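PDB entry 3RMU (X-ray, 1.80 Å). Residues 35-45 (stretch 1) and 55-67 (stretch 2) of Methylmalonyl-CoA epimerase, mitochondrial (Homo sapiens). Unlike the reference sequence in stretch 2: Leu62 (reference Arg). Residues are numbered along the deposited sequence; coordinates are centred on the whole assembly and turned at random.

Stretch 1 35-45: VPLPEHGVSVV
Stretch 2, residues 55-67: ELLHPLGLDSPIA

Antiparallel strands are joined by alternating narrow and wide backbone pairs, and the contact between residues 35-45 and 55-67 of human methylmalonyl-CoA epimerase illustrates how such a ladder is extended by side chains at its end. Strand 42-45 runs against strand 55-59, their directions 156° apart and their axes approaching to 4.5 Å. Most strand residues have extended torsions, for example -141/162 at Val42, -107/144 at Ser43, -128/141 at Val44 and -138/142 at His58, whereas Pro59 is at -52/143, as its ring requires.

The register is set by two hydrogen-bonded pairs. Ser43 faces His58 (CA-CA 5.2 Å), with Ser43 N donating to His58 O at 2.7 Å and His58 N to Ser43 O at 3.0 Å. Val45 faces Leu56 (CA-CA 5.0 Å), with Val45 N to Leu56 O at 2.9 Å and Leu56 N to Val45 O at 2.7 Å. Between them lies the non-hydrogen-bonded pair Val44 and Leu57, CA-CA 4.7 Å, where CA-H groups approach carbonyls instead: Val44 CA lies 3.2 Å from Leu56 O, and Leu57 CA 3.3 Å from Ser43 O. The Val42-Pro59 pair is likewise non-hydrogen-bonded, with Val42 CA and Pro59 CA 4.4 Å apart, and its side chains diverge.

Beyond the ladder, one carbonyl serves two donors. Gly41 O accepts from Leu60 N at 2.9 Å and from Ser64 OG at 2.7 Å. The Ser64 hydroxyl (chi1 t) also accepts a weak capping bond from Ile66 N, 3.4 Å from OG, ahead of the turn into a helix, so a single side chain links the strand end to the next element. Gly41 has phi/psi 66/26, a positive phi that favours glycine; an ideal CB here would sit only 3.2 Å from Pro65 CD.

Apolar packing follows the alternation of the sheet. Val44 (p) and Leu57 (m, t) share one face, Val44 CB reaching Leu57 CD2 at 3.9 Å; Val42 CG2 (chi1 m) lies 4.2 Å from that same methyl, while Val42 CG1 meets Ile66 CD1 (p, t) at 3.9 Å. On the other face, with Ser43 and His58, Val45 CG1 (chi1 t) packs 4.1 Å from Leu56 CD1 (m, t).

Leu60 (-129/106; t, p) has the largest area covered by the opposing stretch. Its CA-to-CB bond points toward that stretch, and CD2 lies 3.7 Å from Pro36 CB and 4.2 Å from Pro38 CG. These prolines flank Leu37, whose N donates to Val42 O at 2.9 Å; this hairpin pairing brings strand 35-37 beside strand 42-45, so Leu60 packs across both arms.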

# COMPACT_ATOMS: atom_id res chain seq x y z
N VAL A 35 -3.34 -3.71 -19.38
CA VAL A 35 -2.60 -4.85 -19.95
C VAL A 35 -3.20 -6.16 -19.42
O VAL A 35 -3.13 -6.40 -18.23
CB VAL A 35 -1.11 -4.80 -19.46
CG1 VAL A 35 -0.33 -5.96 -20.05
CG2 VAL A 35 -0.46 -3.48 -19.87
N PRO A 36 -3.76 -7.02 -20.30
CA PRO A 36 -4.16 -8.31 -19.75
C PRO A 36 -2.96 -9.22 -19.48
O PRO A 36 -2.10 -9.38 -20.34
CB PRO A 36 -5.01 -8.93 -20.84
CG PRO A 36 -4.45 -8.34 -22.11
CD PRO A 36 -3.99 -6.96 -21.75
N LEU A 37 -3.00 -9.89 -18.34
CA LEU A 37 -1.98 -10.89 -17.96
C LEU A 37 -2.69 -12.22 -17.70
O LEU A 37 -2.92 -12.58 -16.54
CB LEU A 37 -1.25 -10.43 -16.71
CG LEU A 37 -0.50 -9.11 -16.83
CD1 LEU A 37 0.09 -8.65 -15.47
CD2 LEU A 37 0.57 -9.22 -17.89
N PRO A 38 -3.04 -12.94 -18.78
CA PRO A 38 -3.87 -14.14 -18.63
C PRO A 38 -3.24 -15.21 -17.76
O PRO A 38 -3.96 -15.91 -17.03
CB PRO A 38 -4.04 -14.64 -20.06
CG PRO A 38 -3.76 -13.50 -20.91
CD PRO A 38 -2.77 -12.68 -20.21
N GLU A 39 -1.91 -15.37 -17.85
CA GLU A 39 -1.19 -16.37 -17.03
C GLU A 39 -1.39 -16.12 -15.53
O GLU A 39 -1.30 -17.08 -14.73
CB GLU A 39 0.31 -16.31 -17.32
CG GLU A 39 0.73 -16.81 -18.69
CD GLU A 39 2.23 -17.06 -18.77
OE1 GLU A 39 2.70 -18.11 -18.27
OE2 GLU A 39 2.95 -16.19 -19.30
N HIS A 40 -1.61 -14.87 -15.16
CA HIS A 40 -1.73 -14.47 -13.74
C HIS A 40 -3.15 -14.19 -13.32
O HIS A 40 -3.42 -13.83 -12.16
CB HIS A 40 -0.79 -13.30 -13.49
CG HIS A 40 0.59 -13.59 -13.95
ND1 HIS A 40 1.48 -14.31 -13.18
CD2 HIS A 40 1.21 -13.37 -15.14
CE1 HIS A 40 2.60 -14.48 -13.86
NE2 HIS A 40 2.46 -13.93 -15.05
N GLY A 41 -4.07 -14.34 -14.28
CA GLY A 41 -5.51 -14.19 -14.01
C GLY A 41 -5.96 -12.80 -13.63
O GLY A 41 -6.97 -12.64 -12.94
N VAL A 42 -5.21 -11.77 -14.06
CA VAL A 42 -5.62 -10.40 -13.81
C VAL A 42 -5.32 -9.55 -15.03
O VAL A 42 -4.55 -9.96 -15.92
CB VAL A 42 -4.90 -9.79 -12.60
CG1 VAL A 42 -5.23 -10.55 -11.30
CG2 VAL A 42 -3.40 -9.75 -12.85
N SER A 43 -5.97 -8.40 -15.06
CA SER A 43 -5.59 -7.26 -15.92
C SER A 43 -4.97 -6.18 -15.03
O SER A 43 -5.38 -5.98 -13.90
CB SER A 43 -6.82 -6.69 -16.66
OG SER A 43 -7.30 -7.61 -17.66
N VAL A 44 -3.96 -5.46 -15.53
CA VAL A 44 -3.26 -4.46 -14.70
C VAL A 44 -3.20 -3.09 -15.37
O VAL A 44 -2.98 -3.01 -16.60
CB VAL A 44 -1.82 -4.92 -14.34
CG1 VAL A 44 -1.02 -5.24 -15.61
CG2 VAL A 44 -1.08 -3.84 -13.44
N VAL A 45 -3.37 -2.03 -14.60
CA VAL A 45 -2.92 -0.70 -15.05
C VAL A 45 -1.84 -0.26 -14.05
O VAL A 45 -1.97 -0.40 -12.83
CB VAL A 45 -4.08 0.35 -15.14
CG1 VAL A 45 -3.59 1.81 -15.05
CG2 VAL A 45 -4.99 0.15 -16.38
N GLU A 55 -0.13 -0.81 -8.88
CA GLU A 55 -0.63 -1.75 -9.90
C GLU A 55 -2.09 -1.88 -9.57
O GLU A 55 -2.45 -2.41 -8.51
CB GLU A 55 0.05 -3.10 -9.86
CG GLU A 55 1.57 -2.99 -10.23
CD GLU A 55 2.26 -4.32 -10.54
OE1 GLU A 55 1.58 -5.37 -10.51
OE2 GLU A 55 3.49 -4.26 -10.83
N LEU A 56 -2.94 -1.34 -10.44
CA LEU A 56 -4.38 -1.50 -10.30
C LEU A 56 -4.79 -2.81 -10.99
O LEU A 56 -4.50 -3.03 -12.17
CB LEU A 56 -5.12 -0.30 -10.93
CG LEU A 56 -4.72 1.12 -10.55
CD1 LEU A 56 -5.48 2.16 -11.40
CD2 LEU A 56 -4.95 1.35 -9.08
N LEU A 57 -5.52 -3.68 -10.28
CA LEU A 57 -5.70 -5.06 -10.72
C LEU A 57 -7.18 -5.34 -10.78
O LEU A 57 -7.90 -4.92 -9.88
CB LEU A 57 -5.09 -6.02 -9.70
CG LEU A 57 -3.57 -5.92 -9.51
CD1 LEU A 57 -3.11 -6.94 -8.43
CD2 LEU A 57 -2.86 -6.15 -10.82
N HIS A 58 -7.58 -6.06 -11.82
CA HIS A 58 -8.95 -6.57 -11.95
C HIS A 58 -8.92 -8.00 -12.48
O HIS A 58 -8.08 -8.32 -13.33
CB HIS A 58 -9.78 -5.67 -12.87
CG HIS A 58 -11.22 -6.03 -12.89
ND1 HIS A 58 -12.10 -5.67 -11.89
CD2 HIS A 58 -11.94 -6.75 -13.78
CE1 HIS A 58 -13.30 -6.14 -12.17
NE2 HIS A 58 -13.23 -6.79 -13.32
N PRO A 59 -9.80 -8.89 -11.98
CA PRO A 59 -9.84 -10.27 -12.44
C PRO A 59 -9.92 -10.43 -13.94
O PRO A 59 -10.63 -9.67 -14.63
CB PRO A 59 -11.12 -10.83 -11.81
CG PRO A 59 -11.32 -9.99 -10.59
CD PRO A 59 -10.85 -8.63 -10.97
N LEU A 60 -9.22 -11.45 -14.42
CA LEU A 60 -9.29 -11.87 -15.81
C LEU A 60 -9.55 -13.37 -15.76
O LEU A 60 -8.65 -14.16 -15.42
CB LEU A 60 -7.99 -11.50 -16.53
CG LEU A 60 -7.89 -11.73 -18.03
CD1 LEU A 60 -8.86 -10.87 -18.78
CD2 LEU A 60 -6.45 -11.42 -18.46
N GLY A 61 -10.79 -13.74 -16.09
CA GLY A 61 -11.31 -15.10 -15.97
C GLY A 61 -11.79 -15.47 -14.57
O GLY A 61 -11.67 -14.69 -13.63
N LEU A 62 -12.26 -16.71 -14.43
CA LEU A 62 -13.10 -17.11 -13.30
C LEU A 62 -12.40 -17.45 -12.00
O LEU A 62 -12.96 -17.24 -10.92
CB LEU A 62 -13.98 -18.30 -13.69
CG LEU A 62 -14.95 -18.08 -14.85
CD1 LEU A 62 -16.00 -19.18 -14.83
CD2 LEU A 62 -15.60 -16.69 -14.78
N ASP A 63 -11.19 -17.99 -12.07
CA ASP A 63 -10.48 -18.39 -10.86
C ASP A 63 -9.34 -17.43 -10.62
O ASP A 63 -8.21 -17.83 -10.34
CB ASP A 63 -10.01 -19.85 -10.94
CG ASP A 63 -9.17 -20.14 -12.18
OD1 ASP A 63 -9.41 -19.49 -13.23
OD2 ASP A 63 -8.27 -21.00 -12.09
N SER A 64 -9.64 -16.14 -10.74
CA SER A 64 -8.64 -15.13 -10.51
C SER A 64 -8.23 -15.17 -9.04
O SER A 64 -9.09 -15.28 -8.18
CB SER A 64 -9.17 -13.75 -10.87
OG SER A 64 -8.18 -12.77 -10.55
N PRO A 65 -6.93 -15.07 -8.75
CA PRO A 65 -6.46 -15.04 -7.36
C PRO A 65 -6.94 -13.83 -6.54
O PRO A 65 -6.79 -13.86 -5.33
CB PRO A 65 -4.93 -14.97 -7.51
CG PRO A 65 -4.71 -14.35 -8.84
CD PRO A 65 -5.79 -14.98 -9.70
N ILE A 66 -7.48 -12.80 -7.20
CA ILE A 66 -8.07 -11.65 -6.49
C ILE A 66 -9.62 -11.64 -6.54
O ILE A 66 -10.27 -10.79 -5.93
CB ILE A 66 -7.48 -10.31 -7.01
CG1 ILE A 66 -7.87 -10.02 -8.47
CG2 ILE A 66 -5.94 -10.29 -6.86
CD1 ILE A 66 -7.57 -8.59 -8.91
N ALA A 67 -10.23 -12.58 -7.26
CA ALA A 67 -11.70 -12.62 -7.34
C ALA A 67 -12.33 -12.70 -5.95
O ALA A 67 -13.33 -12.05 -5.67
CB ALA A 67 -12.17 -13.76 -8.23